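Local structure of hypothetical protein (Geobacillus stearothermophilus, 1U84) at residues Asp21-Gly26 with Phe60-Pro65. The protein is of unknown function, a small, mainly helical bacterial protein of the DUF1871 family. Sequence-based numbering, arbitrary orientation.
Sequences DPFGLG and FAFDEP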
ATOM      1  N   ASP A  21      -1.646  -5.143  -7.272  1.00 10.40           N
ATOM      2  CA  ASP A  21      -1.007  -5.757  -8.454  1.00 11.26           C
ATOM      3  C   ASP A  21      -0.884  -4.783  -9.650  1.00 11.29           C
ATOM      4  O   ASP A  21      -1.435  -5.033 -10.749  1.00 12.02           O
ATOM      5  CB  ASP A  21      -1.722  -7.068  -8.839  1.00 11.94           C
ATOM      6  CG  ASP A  21      -0.942  -7.885  -9.873  1.00 13.27           C
ATOM      7  OD1 ASP A  21       0.228  -7.536 -10.178  1.00 12.07           O
ATOM      8  OD2 ASP A  21      -1.514  -8.878 -10.388  1.00 16.82           O
ATOM      9  N   PRO A  22      -0.155  -3.676  -9.472  1.00 11.18           N
ATOM     10  CA  PRO A  22      -0.051  -2.639 -10.505  1.00 12.08           C
ATOM     11  C   PRO A  22       0.631  -3.093 -11.783  1.00 13.04           C
ATOM     12  O   PRO A  22       0.420  -2.480 -12.823  1.00 14.49           O
ATOM     13  CB  PRO A  22       0.803  -1.565  -9.844  1.00 13.56           C
ATOM     14  CG  PRO A  22       1.581  -2.316  -8.787  1.00 10.84           C
ATOM     15  CD  PRO A  22       0.603  -3.296  -8.257  1.00  9.89           C
ATOM     16  N   PHE A  23       1.404  -4.176 -11.722  1.00 12.29           N
ATOM     17  CA  PHE A  23       2.136  -4.598 -12.926  1.00 12.44           C
ATOM     18  C   PHE A  23       1.677  -5.958 -13.467  1.00 11.88           C
ATOM     19  O   PHE A  23       2.339  -6.551 -14.328  1.00 12.02           O
ATOM     20  CB  PHE A  23       3.642  -4.549 -12.651  1.00 12.58           C
ATOM     21  CG  PHE A  23       4.138  -3.172 -12.327  1.00 12.16           C
ATOM     22  CD1 PHE A  23       3.934  -2.121 -13.227  1.00 15.15           C
ATOM     23  CD2 PHE A  23       4.766  -2.909 -11.111  1.00 11.56           C
ATOM     24  CE1 PHE A  23       4.387  -0.818 -12.928  1.00 16.84           C
ATOM     25  CE2 PHE A  23       5.211  -1.609 -10.793  1.00 12.95           C
ATOM     26  CZ  PHE A  23       5.001  -0.568 -11.705  1.00 14.37           C
ATOM     27  N   GLY A  24       0.553  -6.466 -12.964  1.00 12.08           N
ATOM     28  CA  GLY A  24      -0.001  -7.728 -13.501  1.00 12.34           C
ATOM     29  C   GLY A  24       0.932  -8.911 -13.290  1.00 12.74           C
ATOM     30  O   GLY A  24       1.157  -9.739 -14.184  1.00 12.05           O
ATOM     31  N   LEU A  25       1.476  -8.990 -12.085  1.00 12.36           N
ATOM     32  CA  LEU A  25       2.432 -10.039 -11.710  1.00 12.29           C
ATOM     33  C   LEU A  25       1.838 -11.103 -10.777  1.00 12.44           C
ATOM     34  O   LEU A  25       2.470 -12.120 -10.481  1.00 12.92           O
ATOM     35  CB  LEU A  25       3.665  -9.380 -11.033  1.00 11.46           C
ATOM     36  CG  LEU A  25       4.480  -8.358 -11.838  1.00 11.55           C
ATOM     37  CD1 LEU A  25       5.492  -7.638 -10.929  1.00 11.84           C
ATOM     38  CD2 LEU A  25       5.206  -9.002 -13.022  1.00 13.37           C
ATOM     39  N   GLY A  26       0.601 -10.874 -10.340  1.00 14.02           N
ATOM     40  CA  GLY A  26      -0.076 -11.726  -9.381  1.00 14.92           C
ATOM     41  C   GLY A  26       0.141 -11.196  -7.974  1.00 16.15           C
ATOM     42  O   GLY A  26       1.175 -10.581  -7.683  1.00 15.36           O
ATOM     43  N   PHE A  60      11.325   2.061  -6.185  1.00 12.82           N
ATOM     44  CA  PHE A  60      12.566   1.353  -5.857  1.00 13.44           C
ATOM     45  C   PHE A  60      12.484  -0.081  -6.371  1.00 12.85           C
ATOM     46  O   PHE A  60      13.458  -0.605  -6.964  1.00 13.11           O
ATOM     47  CB  PHE A  60      12.871   1.292  -4.364  1.00 14.54           C
ATOM     48  CG  PHE A  60      14.057   0.426  -4.051  1.00 15.26           C
ATOM     49  CD1 PHE A  60      15.337   0.872  -4.357  1.00 17.25           C
ATOM     50  CD2 PHE A  60      13.902  -0.851  -3.523  1.00 16.97           C
ATOM     51  CE1 PHE A  60      16.467   0.073  -4.103  1.00 18.58           C
ATOM     52  CE2 PHE A  60      15.030  -1.668  -3.256  1.00 17.16           C
ATOM     53  CZ  PHE A  60      16.306  -1.190  -3.555  1.00 18.93           C
ATOM     54  N   ALA A  61      11.347  -0.723  -6.111  1.00 10.71           N
ATOM     55  CA  ALA A  61      11.205  -2.156  -6.369  1.00  9.98           C
ATOM     56  C   ALA A  61      11.248  -2.496  -7.848  1.00 10.29           C
ATOM     57  O   ALA A  61      11.736  -3.552  -8.209  1.00 10.29           O
ATOM     58  CB  ALA A  61       9.919  -2.715  -5.765  1.00  9.74           C
ATOM     59  N   PHE A  62      10.665  -1.625  -8.668  1.00 11.28           N
ATOM     60  CA  PHE A  62      10.412  -1.952 -10.078  1.00 11.92           C
ATOM     61  C   PHE A  62      11.054  -1.039 -11.092  1.00 13.69           C
ATOM     62  O   PHE A  62      10.959  -1.297 -12.286  1.00 13.55           O
ATOM     63  CB  PHE A  62       8.901  -2.036 -10.350  1.00 11.87           C
ATOM     64  CG  PHE A  62       8.228  -3.171  -9.614  1.00  9.64           C
ATOM     65  CD1 PHE A  62       8.387  -4.478 -10.021  1.00 10.66           C
ATOM     66  CD2 PHE A  62       7.505  -2.927  -8.444  1.00  9.88           C
ATOM     67  CE1 PHE A  62       7.784  -5.530  -9.307  1.00  8.37           C
ATOM     68  CE2 PHE A  62       6.871  -3.964  -7.755  1.00 12.40           C
ATOM     69  CZ  PHE A  62       7.041  -5.268  -8.157  1.00  9.01           C
ATOM     70  N   ASP A  63      11.739  -0.003 -10.618  1.00 15.31           N
ATOM     71  CA  ASP A  63      12.411   0.973 -11.492  1.00 18.72           C
ATOM     72  C   ASP A  63      11.412   1.569 -12.484  1.00 20.13           C
ATOM     73  O   ASP A  63      11.650   1.646 -13.686  1.00 22.30           O
ATOM     74  CB  ASP A  63      13.652   0.344 -12.153  1.00 19.11           C
ATOM     75  CG  ASP A  63      14.765   0.060 -11.134  1.00 21.51           C
ATOM     76  OD1 ASP A  63      15.032   0.929 -10.280  1.00 26.58           O
ATOM     77  OD2 ASP A  63      15.395  -1.016 -11.181  1.00 25.99           O
ATOM     78  N   GLU A  64      10.263   1.940 -11.933  1.00 21.38           N
ATOM     79  CA  GLU A  64       9.133   2.492 -12.672  1.00 23.63           C
ATOM     80  C   GLU A  64       8.290   3.294 -11.690  1.00 22.78           C
ATOM     81  O   GLU A  64       7.905   2.770 -10.649  1.00 23.54           O
ATOM     82  CB  GLU A  64       8.282   1.361 -13.241  1.00 23.82           C
ATOM     83  CG  GLU A  64       8.691   0.925 -14.628  1.00 28.94           C
ATOM     84  CD  GLU A  64       8.015  -0.353 -15.033  1.00 32.30           C
ATOM     85  OE1 GLU A  64       7.035  -0.735 -14.361  1.00 37.14           O
ATOM     86  OE2 GLU A  64       8.451  -0.987 -16.010  1.00 34.67           O
ATOM     87  N   PRO A  65       8.010   4.570 -12.006  1.00 22.40           N
ATOM     88  CA  PRO A  65       7.152   5.360 -11.126  1.00 21.82           C
ATOM     89  C   PRO A  65       5.665   5.136 -11.446  1.00 20.07           C
ATOM     90  O   PRO A  65       5.224   5.389 -12.582  1.00 21.73           O
ATOM     91  CB  PRO A  65       7.582   6.801 -11.438  1.00 22.46           C
ATOM     92  CG  PRO A  65       7.921   6.744 -12.917  1.00 22.31           C
ATOM     93  CD  PRO A  65       8.513   5.355 -13.154  1.00 22.72           C
TER
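Phe23 and Phe62 pass alongside each other, their side chains heading opposite ways, and this pair is the tight part of the contact. The CD2–CE2 edge of Phe23 lies over one face of the Phe62 ring, away from the ring centre, with Phe23 CE2 3.5 Å from Phe62 CD2. The ring centroids are 5.0 Å apart and the planes are inclined at 59°, an oblique pairing. In Phe62 the ring stands anti to the carbonyl carbon (chi1 -65°), which sends it from the last turn of its helix toward the loop. Leu25 reaches the far end of that ring head-on, its CD1 methyl 3.5 Å from Phe62 CE1.

Glu64 forms the exposed, polar side, where less surface is buried than between the rings. The outstretched Glu64 side chain makes a single short approach to the rim of Phe23, OE1 to CE1 3.0 Å, with ring and carboxylate planes 67° apart. No hydrogen bond crosses between the two segments. Apart from this oxygen the contact is apolar, and it lies at the surface, without a buried residue among the four that touch.

What shapes the loop side is Asp21, whose carboxylate ties back the type I beta turn Asp21-Gly24, which carries Phe23, and the residues that follow it. OD1 accepts the N-H of Leu25 through its syn lone pair (Leu25 N to Asp21 OD1 2.7 Å), while Gly26 N approaches Asp21 OD2 from above the carboxylate plane at 2.9 Å. Tyr30 OH adds hydrogen bonds to Asp21 OD1 and to Phe23 N, and Ile66 also packs on Phe23.

In the all-helical fold the contact joins the loop between helices 8-20 and 31-41 to the C-terminal end of helix 47-62 and the linker leading into helix 68-85; beside it, Pro22 rests on Tyr58 of helix 47-62.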